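PDB 2PP0: L-talarate/galactarate dehydratase from Salmonella typhimurium, which dehydrates both L-talarate and galactarate to 5-keto-4-deoxy-D-glucarate and also epimerises L-talarate to galactarate, using one magnesium ion per subunit. Local coordinates for residues P134-I137 with A138-M142; F378-E382 with Q383-W387. All blocks are in the same frame, centred on the assembly; numbering follows the deposited sequence.

Contact 1: P134-I137 with A138-M142; sequences PIDI and ALWDM
Asp136 and Trp140, one turn apart, run side by side in the same direction from helix 127-146. The carboxylate reaches the pyrrole edge of the indole: Asp136 OD2 lies 3.6 Å from Trp140 CD1, and Asp136 CG sits in the ring plane, with the carboxylate turned 70° from it. No direct bond joins these polar ends. Instead, Asp136 OD1 and Trp140 NE1 both hydrogen-bond to Ser309 OG, which satisfies the indole N-H within a largely apolar setting.

The backbone bonds are regular alpha-helical ones. The four N-H groups from Ala138 to Asp141 each reach the carbonyl four residues back, as Trp140 N does to Asp136 O at 3.1 Å. Proline, lacking an N-H, suits position 134, where the helix is kinked and the bond to the preceding turn is missing; its carbonyl still accepts.

This helix belongs to the alpha+beta capping domain of the enolase superfamily. Its apolar flank lies on strand 57-69: Ile135 CG2 approaches Leu139 CD1 at 4.3 Å, and both side chains touch Ile67. Ala138 also meets Ile67, and its small methyl probably lets the helix lie close to the strand. Trp140 and Ile137 instead meet Ile308 at helix 308-320 of the barrel domain, so the side of the helix bearing Ile137 and Trp140 joins the two domains.

A second carboxylate, that of Asp141, faces a different set of partners. With CG anti to the backbone N (chi1 177°), it leads away from Ile137, forming a salt bridge with Lys145 and accepting from the backbone N-H groups of Val76 and Leu376.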
ATOM      1  N   PRO B 134       9.050   4.704  15.849  1.00 28.76           N
ATOM      2  CA  PRO B 134       8.909   3.588  16.801  1.00 28.93           C
ATOM      3  C   PRO B 134       7.447   3.183  16.968  1.00 28.40           C
ATOM      4  O   PRO B 134       7.107   1.998  17.008  1.00 29.98           O
ATOM      5  CB  PRO B 134       9.477   4.158  18.102  1.00 29.17           C
ATOM      6  CG  PRO B 134      10.433   5.238  17.630  1.00 28.82           C
ATOM      7  CD  PRO B 134       9.683   5.872  16.493  1.00 29.27           C
ATOM      8  N   ILE B 135       6.587   4.189  17.073  1.00 27.90           N
ATOM      9  CA  ILE B 135       5.160   3.977  17.247  1.00 26.20           C
ATOM     10  C   ILE B 135       4.523   3.339  16.010  1.00 25.57           C
ATOM     11  O   ILE B 135       3.798   2.339  16.122  1.00 23.76           O
ATOM     12  CB  ILE B 135       4.471   5.313  17.588  1.00 26.49           C
ATOM     13  CG1 ILE B 135       4.960   5.792  18.962  1.00 29.22           C
ATOM     14  CG2 ILE B 135       2.961   5.151  17.585  1.00 27.90           C
ATOM     15  CD1 ILE B 135       4.606   7.238  19.290  1.00 28.48           C
ATOM     16  N   ASP B 136       4.803   3.905  14.840  1.00 23.81           N
ATOM     17  CA  ASP B 136       4.264   3.389  13.586  1.00 25.50           C
ATOM     18  C   ASP B 136       4.673   1.929  13.403  1.00 25.80           C
ATOM     19  O   ASP B 136       3.852   1.083  13.047  1.00 26.06           O
ATOM     20  CB  ASP B 136       4.786   4.212  12.398  1.00 25.53           C
ATOM     21  CG  ASP B 136       4.250   3.715  11.055  1.00 24.22           C
ATOM     22  OD1 ASP B 136       3.069   3.975  10.751  1.00 23.43           O
ATOM     23  OD2 ASP B 136       5.007   3.065  10.305  1.00 24.88           O
ATOM     24  N   ILE B 137       5.950   1.648  13.648  1.00 26.14           N
ATOM     25  CA  ILE B 137       6.489   0.305  13.503  1.00 26.97           C
ATOM     26  C   ILE B 137       5.828  -0.655  14.506  1.00 28.02           C
ATOM     27  O   ILE B 137       5.489  -1.789  14.152  1.00 27.66           O
ATOM     28  CB  ILE B 137       8.032   0.326  13.668  1.00 26.95           C
ATOM     29  CG1 ILE B 137       8.663   1.070  12.475  1.00 28.03           C
ATOM     30  CG2 ILE B 137       8.589  -1.085  13.742  1.00 26.19           C
ATOM     31  CD1 ILE B 137      10.192   1.199  12.559  1.00 28.43           C
ATOM     32  N   ALA B 138       5.627  -0.194  15.737  1.00 25.84           N
ATOM     33  CA  ALA B 138       4.989  -1.021  16.761  1.00 27.09           C
ATOM     34  C   ALA B 138       3.552  -1.347  16.349  1.00 27.85           C
ATOM     35  O   ALA B 138       3.065  -2.451  16.595  1.00 27.45           O
ATOM     36  CB  ALA B 138       4.996  -0.297  18.116  1.00 26.21           C
ATOM     37  N   LEU B 139       2.875  -0.386  15.725  1.00 27.24           N
ATOM     38  CA  LEU B 139       1.507  -0.609  15.284  1.00 27.98           C
ATOM     39  C   LEU B 139       1.459  -1.657  14.172  1.00 28.21           C
ATOM     40  O   LEU B 139       0.533  -2.466  14.126  1.00 28.40           O
ATOM     41  CB  LEU B 139       0.872   0.703  14.817  1.00 29.12           C
ATOM     42  CG  LEU B 139       0.581   1.718  15.926  1.00 27.59           C
ATOM     43  CD1 LEU B 139      -0.031   2.971  15.311  1.00 27.78           C
ATOM     44  CD2 LEU B 139      -0.377   1.106  16.955  1.00 28.10           C
ATOM     45  N   TRP B 140       2.448  -1.654  13.281  1.00 27.13           N
ATOM     46  CA  TRP B 140       2.493  -2.660  12.218  1.00 27.00           C
ATOM     47  C   TRP B 140       2.820  -4.037  12.812  1.00 27.32           C
ATOM     48  O   TRP B 140       2.299  -5.066  12.355  1.00 25.50           O
ATOM     49  CB  TRP B 140       3.534  -2.297  11.159  1.00 27.43           C
ATOM     50  CG  TRP B 140       3.014  -1.357  10.115  1.00 27.28           C
ATOM     51  CD1 TRP B 140       3.224  -0.005  10.034  1.00 28.29           C
ATOM     52  CD2 TRP B 140       2.176  -1.701   9.006  1.00 27.97           C
ATOM     53  NE1 TRP B 140       2.567   0.512   8.936  1.00 27.90           N
ATOM     54  CE2 TRP B 140       1.916  -0.509   8.289  1.00 28.96           C
ATOM     55  CE3 TRP B 140       1.618  -2.904   8.547  1.00 28.39           C
ATOM     56  CZ2 TRP B 140       1.121  -0.487   7.138  1.00 27.66           C
ATOM     57  CZ3 TRP B 140       0.825  -2.882   7.399  1.00 26.85           C
ATOM     58  CH2 TRP B 140       0.585  -1.680   6.710  1.00 29.10           C
ATOM     59  N   ASP B 141       3.688  -4.047  13.823  1.00 26.56           N
ATOM     60  CA  ASP B 141       4.082  -5.274  14.520  1.00 28.29           C
ATOM     61  C   ASP B 141       2.823  -5.879  15.144  1.00 27.18           C
ATOM     62  O   ASP B 141       2.579  -7.081  15.039  1.00 27.94           O
ATOM     63  CB  ASP B 141       5.115  -4.942  15.612  1.00 27.57           C
ATOM     64  CG  ASP B 141       5.529  -6.156  16.439  1.00 30.16           C
ATOM     65  OD1 ASP B 141       6.101  -7.123  15.879  1.00 28.28           O
ATOM     66  OD2 ASP B 141       5.285  -6.134  17.665  1.00 28.71           O
ATOM     67  N   MET B 142       2.019  -5.024  15.773  1.00 27.65           N
ATOM     68  CA  MET B 142       0.781  -5.448  16.418  1.00 27.34           C
ATOM     69  C   MET B 142      -0.225  -5.998  15.410  1.00 28.32           C
ATOM     70  O   MET B 142      -0.807  -7.067  15.626  1.00 26.76           O
ATOM     71  CB  MET B 142       0.142  -4.278  17.188  1.00 25.02           C
ATOM     72  CG  MET B 142      -1.193  -4.626  17.863  1.00 22.92           C
ATOM     73  SD  MET B 142      -2.065  -3.253  18.675  1.00 19.31           S
ATOM     74  CE  MET B 142      -1.077  -3.155  20.148  1.00 25.32           C
TER

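Contact 2: F378-E382 with Q383-W387; sequences FTLSE and QARRW
Ser381 turns its hydroxyl between its own backbone N and carbonyl carbon (chi1 72°), which sets OG before the first turn of helix 382-386, close to Ala384. Arg385 folds back at its second torsion (chi2 -57°), bringing its guanidinium alongside the methyls of Leu380. The serine serves as N-cap: Ser381 OG accepts from Ala384 N at 3.2 Å, with an N-H...O angle of 146°. Serine suits the place because its short side chain supplies an acceptor to an N-H that has no carbonyl of a preceding turn, while the same hydroxyl donates to Pro355 O. Ser381 O adds only a weak bond from Ala384 N, at 3.3 Å.

Within the turn, Glu382 O accepts from Arg386 N at 3.0 Å, the donor lying in the carbonyl plane, and takes a weak bond from Arg385 N.

The short helix links the loop after strand 367-369 to strand 388-395, an outer strand of the antiparallel sheet in the capping domain, so the capped turn lies where the chain returns to that domain.

Leu380 and Arg385 cross at about a right angle. Methyl CD1 of Leu380 covers one face of the guanidinium, offset toward its rim and 3.7 Å from Arg385 NH2. The other methyl, Leu380 CD2, comes within 4.4 Å of Ala384 CB. Arginine suits this border: its flat face, with the N-H groups in the plane, can lie against a methyl while NH1 forms a salt bridge with Glu66. Glu382 lies on the exposed side; its OE1 is 6.1 Å from Arg385 NE, too far for a salt bridge, so any attraction is probably weak.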
ATOM      1  N   PHE B 378      10.633 -10.382  16.984  1.00 34.47           N
ATOM      2  CA  PHE B 378      11.669 -10.130  17.981  1.00 36.15           C
ATOM      3  C   PHE B 378      11.065  -9.671  19.295  1.00 34.02           C
ATOM      4  O   PHE B 378      10.043  -8.987  19.306  1.00 34.46           O
ATOM      5  CB  PHE B 378      12.635  -9.042  17.482  1.00 38.83           C
ATOM      6  CG  PHE B 378      13.521  -9.476  16.337  1.00 43.06           C
ATOM      7  CD1 PHE B 378      14.605 -10.323  16.556  1.00 45.23           C
ATOM      8  CD2 PHE B 378      13.285  -9.015  15.045  1.00 44.61           C
ATOM      9  CE1 PHE B 378      15.441 -10.702  15.507  1.00 46.86           C
ATOM     10  CE2 PHE B 378      14.117  -9.388  13.986  1.00 45.90           C
ATOM     11  CZ  PHE B 378      15.198 -10.233  14.218  1.00 46.86           C
ATOM     12  N   THR B 379      11.690 -10.059  20.404  1.00 33.35           N
ATOM     13  CA  THR B 379      11.238  -9.630  21.724  1.00 33.54           C
ATOM     14  C   THR B 379      12.432  -8.942  22.381  1.00 32.34           C
ATOM     15  O   THR B 379      13.574  -9.347  22.179  1.00 32.68           O
ATOM     16  CB  THR B 379      10.783 -10.812  22.611  1.00 34.37           C
ATOM     17  OG1 THR B 379      11.878 -11.710  22.815  1.00 36.74           O
ATOM     18  CG2 THR B 379       9.624 -11.553  21.957  1.00 34.69           C
ATOM     19  N   LEU B 380      12.169  -7.891  23.145  1.00 32.99           N
ATOM     20  CA  LEU B 380      13.231  -7.147  23.815  1.00 33.69           C
ATOM     21  C   LEU B 380      13.945  -7.988  24.867  1.00 34.33           C
ATOM     22  O   LEU B 380      13.309  -8.595  25.730  1.00 35.13           O
ATOM     23  CB  LEU B 380      12.658  -5.889  24.464  1.00 33.09           C
ATOM     24  CG  LEU B 380      12.108  -4.843  23.491  1.00 33.78           C
ATOM     25  CD1 LEU B 380      11.416  -3.730  24.264  1.00 32.58           C
ATOM     26  CD2 LEU B 380      13.246  -4.288  22.637  1.00 34.28           C
ATOM     27  N   SER B 381      15.270  -8.016  24.782  1.00 34.16           N
ATOM     28  CA  SER B 381      16.102  -8.778  25.704  1.00 34.75           C
ATOM     29  C   SER B 381      16.308  -8.025  27.009  1.00 37.05           C
ATOM     30  O   SER B 381      15.948  -6.852  27.126  1.00 35.54           O
ATOM     31  CB  SER B 381      17.469  -9.011  25.088  1.00 34.79           C
ATOM     32  OG  SER B 381      18.189  -7.790  25.079  1.00 33.10           O
ATOM     33  N   GLU B 382      16.909  -8.702  27.985  1.00 36.89           N
ATOM     34  CA  GLU B 382      17.183  -8.091  29.277  1.00 38.50           C
ATOM     35  C   GLU B 382      18.257  -7.028  29.085  1.00 37.32           C
ATOM     36  O   GLU B 382      18.237  -5.991  29.744  1.00 38.56           O
ATOM     37  CB  GLU B 382      17.656  -9.153  30.279  1.00 40.89           C
ATOM     38  CG  GLU B 382      18.070  -8.615  31.644  1.00 44.16           C
ATOM     39  CD  GLU B 382      17.017  -7.722  32.277  1.00 47.59           C
ATOM     40  OE1 GLU B 382      15.814  -8.039  32.168  1.00 47.13           O
ATOM     41  OE2 GLU B 382      17.397  -6.705  32.900  1.00 49.70           O
ATOM     42  N   GLN B 383      19.183  -7.287  28.165  1.00 36.90           N
ATOM     43  CA  GLN B 383      20.264  -6.355  27.873  1.00 38.33           C
ATOM     44  C   GLN B 383      19.741  -5.004  27.370  1.00 38.80           C
ATOM     45  O   GLN B 383      20.341  -3.960  27.640  1.00 38.05           O
ATOM     46  CB  GLN B 383      21.209  -6.949  26.829  1.00 39.61           C
ATOM     47  CG  GLN B 383      22.449  -6.106  26.590  1.00 42.03           C
ATOM     48  CD  GLN B 383      23.279  -5.942  27.849  1.00 44.60           C
ATOM     49  OE1 GLN B 383      23.772  -6.920  28.406  1.00 46.41           O
ATOM     50  NE2 GLN B 383      23.432  -4.701  28.306  1.00 45.54           N
ATOM     51  N   ALA B 384      18.629  -5.029  26.632  1.00 37.70           N
ATOM     52  CA  ALA B 384      18.026  -3.808  26.110  1.00 37.54           C
ATOM     53  C   ALA B 384      17.520  -2.972  27.281  1.00 37.45           C
ATOM     54  O   ALA B 384      17.517  -1.740  27.225  1.00 36.62           O
ATOM     55  CB  ALA B 384      16.871  -4.143  25.166  1.00 36.21           C
ATOM     56  N   ARG B 385      17.091  -3.647  28.342  1.00 36.88           N
ATOM     57  CA  ARG B 385      16.597  -2.951  29.522  1.00 36.89           C
ATOM     58  C   ARG B 385      17.792  -2.373  30.269  1.00 37.56           C
ATOM     59  O   ARG B 385      17.739  -1.249  30.760  1.00 37.55           O
ATOM     60  CB  ARG B 385      15.828  -3.912  30.430  1.00 37.52           C
ATOM     61  CG  ARG B 385      14.681  -4.646  29.734  1.00 37.31           C
ATOM     62  CD  ARG B 385      13.675  -3.676  29.119  1.00 37.87           C
ATOM     63  NE  ARG B 385      12.467  -4.368  28.681  1.00 38.77           N
ATOM     64  CZ  ARG B 385      11.419  -3.775  28.115  1.00 38.22           C
ATOM     65  NH1 ARG B 385      11.415  -2.463  27.902  1.00 36.22           N
ATOM     66  NH2 ARG B 385      10.361  -4.498  27.774  1.00 36.85           N
ATOM     67  N   ARG B 386      18.867  -3.151  30.347  1.00 38.12           N
ATOM     68  CA  ARG B 386      20.084  -2.713  31.021  1.00 40.19           C
ATOM     69  C   ARG B 386      20.630  -1.456  30.350  1.00 39.49           C
ATOM     70  O   ARG B 386      21.174  -0.580  31.015  1.00 38.80           O
ATOM     71  CB  ARG B 386      21.162  -3.802  30.968  1.00 42.47           C
ATOM     72  CG  ARG B 386      21.212  -4.756  32.159  1.00 46.85           C
ATOM     73  CD  ARG B 386      22.459  -5.639  32.050  1.00 50.47           C
ATOM     74  NE  ARG B 386      23.661  -4.837  31.784  1.00 55.54           N
ATOM     75  CZ  ARG B 386      24.843  -5.340  31.431  1.00 56.90           C
ATOM     76  NH1 ARG B 386      24.994  -6.653  31.299  1.00 57.81           N
ATOM     77  NH2 ARG B 386      25.874  -4.533  31.197  1.00 55.11           N
ATOM     78  N   TRP B 387      20.490  -1.378  29.029  1.00 37.82           N
ATOM     79  CA  TRP B 387      20.989  -0.228  28.282  1.00 36.76           C
ATOM     80  C   TRP B 387      20.031   0.954  28.200  1.00 36.60           C
ATOM     81  O   TRP B 387      20.342   1.964  27.571  1.00 37.36           O
ATOM     82  CB  TRP B 387      21.385  -0.648  26.867  1.00 36.25           C
ATOM     83  CG  TRP B 387      22.681  -1.398  26.800  1.00 36.13           C
ATOM     84  CD1 TRP B 387      23.738  -1.283  27.655  1.00 35.12           C
ATOM     85  CD2 TRP B 387      23.084  -2.327  25.787  1.00 36.05           C
ATOM     86  NE1 TRP B 387      24.775  -2.077  27.236  1.00 35.95           N
ATOM     87  CE2 TRP B 387      24.402  -2.728  26.091  1.00 36.11           C
ATOM     88  CE3 TRP B 387      22.460  -2.856  24.648  1.00 36.87           C
ATOM     89  CZ2 TRP B 387      25.111  -3.635  25.298  1.00 37.00           C
ATOM     90  CZ3 TRP B 387      23.165  -3.758  23.860  1.00 36.60           C
ATOM     91  CH2 TRP B 387      24.478  -4.137  24.189  1.00 38.23           C
TER

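Overall arrangement
Both contacts are local, spanning a turn or so of helix, and their centres lie about 17 Å apart, with about 6 Å between nearest atoms. Contact 1 is buried in the middle of a long helix; contact 2 sits further from the chain centre, partly open to solvent, where a loop becomes a very short helix. Their chemistry differs: regular main-chain bonds and hydrocarbon packing in the first, with buried carboxylates and an indole N-H satisfied by partners outside the segment; a side-chain cap, some weak turn bonds and a leucine-covered arginine in the second. Strand 57-69 ties them together, receiving Ile135, Ala138 and Leu139 from contact 1 and Leu380 and Arg385 from contact 2.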